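KLLA0F20702p (Kluyveromyces lactis, PDB 5Y5A) binds Cdc13 as the Est1 component of yeast telomerase and probably recruits the enzyme to telomeres. Local coordinates at residues K393-I398 / M430-S435; N438-A443 / K542-K547. One frame throughout, in Å; residues are numbered along the deposited sequence.

Contact 1 of 2, residues K393-I398 / M430-S435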
loop_
_atom_site.group_PDB
_atom_site.type_symbol
_atom_site.label_atom_id
_atom_site.label_comp_id
_atom_site.label_asym_id
_atom_site.label_seq_id
_atom_site.Cartn_x
_atom_site.Cartn_y
_atom_site.Cartn_z
ATOM N N LYS A 393 -0.876 10.279 23.132
ATOM C CA LYS A 393 0.581 10.345 23.005
ATOM C C LYS A 393 1.042 9.970 21.591
ATOM O O LYS A 393 1.999 10.547 21.076
ATOM C CB LYS A 393 1.260 9.427 24.031
ATOM C CG LYS A 393 1.206 9.917 25.468
ATOM C CD LYS A 393 2.024 11.178 25.642
ATOM C CE LYS A 393 2.041 11.635 27.090
ATOM N NZ LYS A 393 2.866 12.865 27.243
ATOM N N PHE A 394 0.365 9.007 20.969
ATOM C CA PHE A 394 0.728 8.581 19.615
ATOM C C PHE A 394 0.396 9.685 18.619
ATOM O O PHE A 394 1.185 9.998 17.734
ATOM C CB PHE A 394 0.008 7.279 19.222
ATOM C CG PHE A 394 0.566 6.621 17.969
ATOM C CD1 PHE A 394 1.818 6.975 17.471
ATOM C CD2 PHE A 394 -0.168 5.660 17.287
ATOM C CE1 PHE A 394 2.334 6.375 16.326
ATOM C CE2 PHE A 394 0.338 5.053 16.130
ATOM C CZ PHE A 394 1.592 5.415 15.652
ATOM N N LEU A 395 -0.787 10.263 18.773
ATOM C CA LEU A 395 -1.260 11.326 17.899
ATOM C C LEU A 395 -0.328 12.537 18.001
ATOM O O LEU A 395 -0.017 13.183 16.999
ATOM C CB LEU A 395 -2.699 11.693 18.269
ATOM C CG LEU A 395 -3.663 12.238 17.213
ATOM C CD1 LEU A 395 -3.593 11.447 15.923
ATOM C CD2 LEU A 395 -5.073 12.202 17.778
ATOM N N GLU A 396 0.139 12.816 19.216
ATOM C CA GLU A 396 1.100 13.890 19.441
ATOM C C GLU A 396 2.383 13.643 18.662
ATOM O O GLU A 396 2.891 14.553 18.011
ATOM C CB GLU A 396 1.423 14.037 20.930
ATOM C CG GLU A 396 0.328 14.697 21.745
ATOM C CD GLU A 396 0.633 14.707 23.229
ATOM O OE1 GLU A 396 1.707 14.199 23.615
ATOM O OE2 GLU A 396 -0.202 15.221 24.006
ATOM N N PHE A 397 2.903 12.416 18.738
ATOM C CA PHE A 397 4.114 12.056 18.008
ATOM C C PHE A 397 3.888 12.209 16.513
ATOM O O PHE A 397 4.753 12.686 15.786
ATOM C CB PHE A 397 4.559 10.614 18.315
ATOM C CG PHE A 397 5.621 10.114 17.377
ATOM C CD1 PHE A 397 6.915 10.624 17.441
ATOM C CD2 PHE A 397 5.324 9.165 16.409
ATOM C CE1 PHE A 397 7.906 10.185 16.558
ATOM C CE2 PHE A 397 6.298 8.718 15.525
ATOM C CZ PHE A 397 7.598 9.230 15.597
ATOM N N ILE A 398 2.718 11.781 16.054
ATOM C CA ILE A 398 2.405 11.872 14.637
ATOM C C ILE A 398 2.433 13.330 14.181
ATOM O O ILE A 398 3.024 13.660 13.149
ATOM C CB ILE A 398 1.043 11.220 14.329
ATOM C CG1 ILE A 398 1.154 9.708 14.559
ATOM C CG2 ILE A 398 0.615 11.497 12.899
ATOM C CD1 ILE A 398 -0.082 8.939 14.259
ATOM N N MET A 430 -3.818 16.957 5.085
ATOM C CA MET A 430 -5.100 17.635 5.152
ATOM C C MET A 430 -6.255 16.698 4.833
ATOM O O MET A 430 -7.303 16.760 5.466
ATOM C CB MET A 430 -5.120 18.832 4.204
ATOM C CG MET A 430 -4.013 19.825 4.480
ATOM S SD MET A 430 -3.936 20.274 6.226
ATOM C CE MET A 430 -5.540 21.022 6.408
ATOM N N CYS A 431 -6.062 15.832 3.851
ATOM C CA CYS A 431 -7.109 14.889 3.487
ATOM C C CYS A 431 -7.356 13.895 4.610
ATOM O O CYS A 431 -8.497 13.499 4.864
ATOM C CB CYS A 431 -6.749 14.159 2.200
ATOM S SG CYS A 431 -6.983 15.176 0.742
ATOM N N TRP A 432 -6.287 13.498 5.291
ATOM C CA TRP A 432 -6.430 12.622 6.447
ATOM C C TRP A 432 -7.185 13.335 7.555
ATOM O O TRP A 432 -8.160 12.811 8.107
ATOM C CB TRP A 432 -5.064 12.171 6.965
ATOM C CG TRP A 432 -5.159 11.282 8.173
ATOM C CD1 TRP A 432 -5.897 10.133 8.294
ATOM C CD2 TRP A 432 -4.475 11.449 9.421
ATOM N NE1 TRP A 432 -5.718 9.581 9.544
ATOM C CE2 TRP A 432 -4.840 10.364 10.250
ATOM C CE3 TRP A 432 -3.583 12.407 9.916
ATOM C CZ2 TRP A 432 -4.352 10.219 11.548
ATOM C CZ3 TRP A 432 -3.090 12.254 11.204
ATOM C CH2 TRP A 432 -3.482 11.172 12.005
ATOM N N ILE A 433 -6.722 14.542 7.867
ATOM C CA ILE A 433 -7.272 15.315 8.970
ATOM C C ILE A 433 -8.770 15.576 8.789
ATOM O O ILE A 433 -9.534 15.425 9.740
ATOM C CB ILE A 433 -6.496 16.633 9.138
ATOM C CG1 ILE A 433 -5.095 16.330 9.683
ATOM C CG2 ILE A 433 -7.219 17.586 10.073
ATOM C CD1 ILE A 433 -4.177 17.524 9.755
ATOM N N LYS A 434 -9.198 15.915 7.571
ATOM C CA LYS A 434 -10.613 16.184 7.315
ATOM C C LYS A 434 -11.490 14.928 7.375
ATOM O O LYS A 434 -12.719 15.027 7.349
ATOM C CB LYS A 434 -10.798 16.844 5.948
ATOM C CG LYS A 434 -11.162 15.876 4.845
ATOM C CD LYS A 434 -11.220 16.562 3.490
ATOM C CE LYS A 434 -12.653 16.766 3.043
ATOM N NZ LYS A 434 -12.713 17.437 1.716
ATOM N N SER A 435 -10.864 13.760 7.449
ATOM C CA SER A 435 -11.586 12.492 7.361
ATOM C C SER A 435 -12.009 11.925 8.709
ATOM O O SER A 435 -12.799 10.995 8.762
ATOM C CB SER A 435 -10.731 11.435 6.644
ATOM O OG SER A 435 -10.525 11.762 5.282
#
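Trp432 meets Leu395 and Ile398 through the far end of its indole, and this one aromatic side chain carries the whole junction from the 430-435 side. Its CH2 atom lies 3.9 Å from Leu395 CD1, while the adjoining CZ3 atom stands 4.1 Å from Ile398 CG2. The backbones stay well separated, with Leu395 CA and Ile433 CA 11.5 Å apart, and a long, flat residue bridges the distance. With CG anti to the backbone N (chi1 179°), the indole extends out from helix 421-433 toward helix 385-410 and brings the outer end of its six-membered ring up to the two aliphatic side chains.

Those two answer differently. Leu395 does not leave its backbone aimed at the tryptophan; CG is turned beside the carbonyl carbon (chi1 -151°), and this brings the CD1 branch round to the indole at a slant. Ile398 does face across the gap; its side chain crosses that of Trp432 at about a right angle, with the CG2 methyl touching. Its CD1 serves its own helix, 4.0 Å above the plane of the Phe394 ring, over the centre. Phe372 of helix 339-379 packs on Leu395 and Ile398, and Ile369 of the same helix on Trp432, so the three helices share one hydrophobic layer of the all-helical Est1 DNA/RNA-binding domain, of the TPR clan.

Back along its own segment, Ser435 OG donates a 2.7 Å bond to Cys431 O, meeting the carbonyl at 159° and tying the chain back to the preceding turn. The polar edge of Trp432 is spent elsewhere, its NE1 being hydrogen-bonded to His373 NE2. The chemistry thus divides the indole: a directional bond fixes the pyrrole side, while nonpolar van der Waals packing alone joins the benzo side to the neighbouring helix.

Contact 2 of 2, residues N438-A443 / K542-K547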
loop_
_atom_site.group_PDB
_atom_site.type_symbol
_atom_site.label_atom_id
_atom_site.label_comp_id
_atom_site.label_asym_id
_atom_site.label_seq_id
_atom_site.Cartn_x
_atom_site.Cartn_y
_atom_site.Cartn_z
ATOM N N ASN A 438 -12.007 13.104 15.419
ATOM C CA ASN A 438 -11.039 13.129 16.507
ATOM C C ASN A 438 -9.692 13.708 16.064
ATOM O O ASN A 438 -9.029 14.412 16.822
ATOM C CB ASN A 438 -10.848 11.720 17.080
ATOM C CG ASN A 438 -10.477 10.687 16.010
ATOM O OD1 ASN A 438 -11.027 10.690 14.905
ATOM N ND2 ASN A 438 -9.548 9.794 16.342
ATOM N N VAL A 439 -9.284 13.406 14.834
ATOM C CA VAL A 439 -8.003 13.883 14.334
ATOM C C VAL A 439 -8.104 15.371 14.014
ATOM O O VAL A 439 -7.202 16.145 14.327
ATOM C CB VAL A 439 -7.546 13.088 13.095
ATOM C CG1 VAL A 439 -6.245 13.657 12.541
ATOM C CG2 VAL A 439 -7.380 11.625 13.456
ATOM N N LEU A 440 -9.224 15.761 13.415
ATOM C CA LEU A 440 -9.521 17.166 13.155
ATOM C C LEU A 440 -9.487 17.996 14.435
ATOM O O LEU A 440 -8.938 19.096 14.449
ATOM C CB LEU A 440 -10.891 17.307 12.485
ATOM C CG LEU A 440 -11.396 18.740 12.305
ATOM C CD1 LEU A 440 -10.444 19.544 11.428
ATOM C CD2 LEU A 440 -12.802 18.756 11.733
ATOM N N LYS A 441 -10.072 17.472 15.510
ATOM C CA LYS A 441 -10.104 18.216 16.767
ATOM C C LYS A 441 -8.705 18.383 17.357
ATOM O O LYS A 441 -8.367 19.457 17.835
ATOM C CB LYS A 441 -11.032 17.536 17.773
ATOM C CG LYS A 441 -12.498 17.648 17.381
ATOM C CD LYS A 441 -13.393 16.736 18.203
ATOM C CE LYS A 441 -14.858 16.873 17.778
ATOM N NZ LYS A 441 -15.751 15.903 18.480
ATOM N N PHE A 442 -7.902 17.323 17.322
ATOM C CA PHE A 442 -6.526 17.392 17.804
ATOM C C PHE A 442 -5.720 18.420 16.998
ATOM O O PHE A 442 -4.973 19.224 17.561
ATOM C CB PHE A 442 -5.849 16.012 17.721
ATOM C CG PHE A 442 -4.470 15.968 18.334
ATOM C CD1 PHE A 442 -3.355 16.359 17.609
ATOM C CD2 PHE A 442 -4.292 15.539 19.645
ATOM C CE1 PHE A 442 -2.086 16.323 18.170
ATOM C CE2 PHE A 442 -3.027 15.496 20.208
ATOM C CZ PHE A 442 -1.920 15.890 19.465
ATOM N N ALA A 443 -5.877 18.368 15.678
ATOM C CA ALA A 443 -5.156 19.245 14.765
ATOM C C ALA A 443 -5.523 20.714 14.974
ATOM O O ALA A 443 -4.653 21.579 14.988
ATOM C CB ALA A 443 -5.428 18.828 13.320
ATOM N N LYS A 542 -7.205 26.957 4.080
ATOM C CA LYS A 542 -8.129 27.989 4.533
ATOM C C LYS A 542 -9.359 27.390 5.234
ATOM O O LYS A 542 -9.828 27.933 6.242
ATOM C CB LYS A 542 -8.561 28.875 3.368
ATOM C CG LYS A 542 -7.453 29.785 2.853
ATOM C CD LYS A 542 -8.022 30.990 2.117
ATOM C CE LYS A 542 -6.909 31.848 1.533
ATOM N NZ LYS A 542 -7.393 33.220 1.192
ATOM N N LYS A 543 -9.877 26.274 4.720
ATOM C CA LYS A 543 -11.041 25.652 5.350
ATOM C C LYS A 543 -10.648 25.132 6.722
ATOM O O LYS A 543 -11.401 25.261 7.684
ATOM C CB LYS A 543 -11.607 24.510 4.501
ATOM C CG LYS A 543 -12.153 24.921 3.143
ATOM C CD LYS A 543 -13.349 25.845 3.245
ATOM C CE LYS A 543 -14.605 25.107 3.663
ATOM N NZ LYS A 543 -15.782 26.024 3.662
ATOM N N PHE A 544 -9.458 24.547 6.808
ATOM C CA PHE A 544 -8.972 24.018 8.075
ATOM C C PHE A 544 -8.796 25.104 9.123
ATOM O O PHE A 544 -9.156 24.927 10.287
ATOM C CB PHE A 544 -7.644 23.301 7.891
ATOM C CG PHE A 544 -6.979 22.939 9.185
ATOM C CD1 PHE A 544 -7.424 21.855 9.927
ATOM C CD2 PHE A 544 -5.919 23.688 9.670
ATOM C CE1 PHE A 544 -6.825 21.524 11.126
ATOM C CE2 PHE A 544 -5.312 23.359 10.868
ATOM C CZ PHE A 544 -5.768 22.272 11.600
ATOM N N LEU A 545 -8.214 26.217 8.701
ATOM C CA LEU A 545 -7.838 27.281 9.615
ATOM C C LEU A 545 -9.054 28.041 10.097
ATOM O O LEU A 545 -9.010 28.699 11.140
ATOM C CB LEU A 545 -6.850 28.231 8.938
ATOM C CG LEU A 545 -5.438 27.650 8.810
ATOM C CD1 LEU A 545 -4.538 28.550 7.976
ATOM C CD2 LEU A 545 -4.826 27.410 10.190
ATOM N N GLU A 546 -10.142 27.934 9.340
ATOM C CA GLU A 546 -11.374 28.637 9.662
ATOM C C GLU A 546 -11.780 28.433 11.121
ATOM O O GLU A 546 -12.161 29.380 11.795
ATOM C CB GLU A 546 -12.506 28.189 8.738
ATOM C CG GLU A 546 -13.697 29.137 8.735
ATOM C CD GLU A 546 -15.017 28.448 8.421
ATOM O OE1 GLU A 546 -15.045 27.198 8.363
ATOM O OE2 GLU A 546 -16.030 29.160 8.234
ATOM N N LYS A 547 -11.662 27.207 11.622
ATOM C CA LYS A 547 -12.095 26.928 12.986
ATOM C C LYS A 547 -10.979 26.406 13.891
ATOM O O LYS A 547 -11.235 25.612 14.796
ATOM C CB LYS A 547 -13.258 25.931 12.960
ATOM C CG LYS A 547 -14.506 26.486 12.283
ATOM C CD LYS A 547 -15.596 25.438 12.127
ATOM C CE LYS A 547 -16.892 26.078 11.636
ATOM N NZ LYS A 547 -18.007 25.096 11.516
#
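Phe544 pushes its ring up to Ala443, and here the two helices pack most closely. The ring's CE1 atom comes within 3.7 Å of Ala443 CB, and CZ approaches Ala443 O to 3.6 Å, with the carbonyl group at the ring edge, near its plane. So near an approach suits an alanine, whose single methyl points at the incoming ring. Phe544 itself leaves its helix at an angle to this neighbour; holding CG anti to the backbone N (chi1 170°) swings the ring across.

This is side-chain packing between short helix 437-444 and the end of the long helix 526-546, in a largely helical region where helices 421-433 and 447-462 also supply neighbours to Phe544, through Met430 and Cys450. His444 stacks on the same ring and is hydrogen-bonded to Phe544 O. Replacing Phe544 by an alanine would probably open a gap beside Ala443 and Leu440 and leave the His444 ring without its stacking partner.

Leu440 fits less snugly: its CD1 methyl reaches the ring edge at 4.1 Å from Phe544 CD1, the two side chains running past each other in opposite senses. Beyond it the contact gives way to exposed Lys441 and Lys547. The bound peptide lies on this side, packing its backbone on Leu440 and offering one of its own acidic side chains to Lys547 NZ in a salt bridge.

Contacts 1 and 2 follow one another along the chain, the first closing before the second opens, yet their centres lie only about 10 Å apart. Helices 421-433 and 437-444 are consecutive, so segments 430-435 and 438-443 are nearly continuous and carry the packing from helix 385-410 across to helix 526-546. The two contacts also touch directly: Glu396 CG is 3.4 Å from Phe442 CZ, and Met430 CE is 3.4 Å from Phe544 CB. Residues of both meet the bound peptide, presumably from Cdc13. Packing that starts inside the DNA/RNA-binding domain is thereby continuous with a peptide-binding surface, consistent with a role in telomerase recruitment.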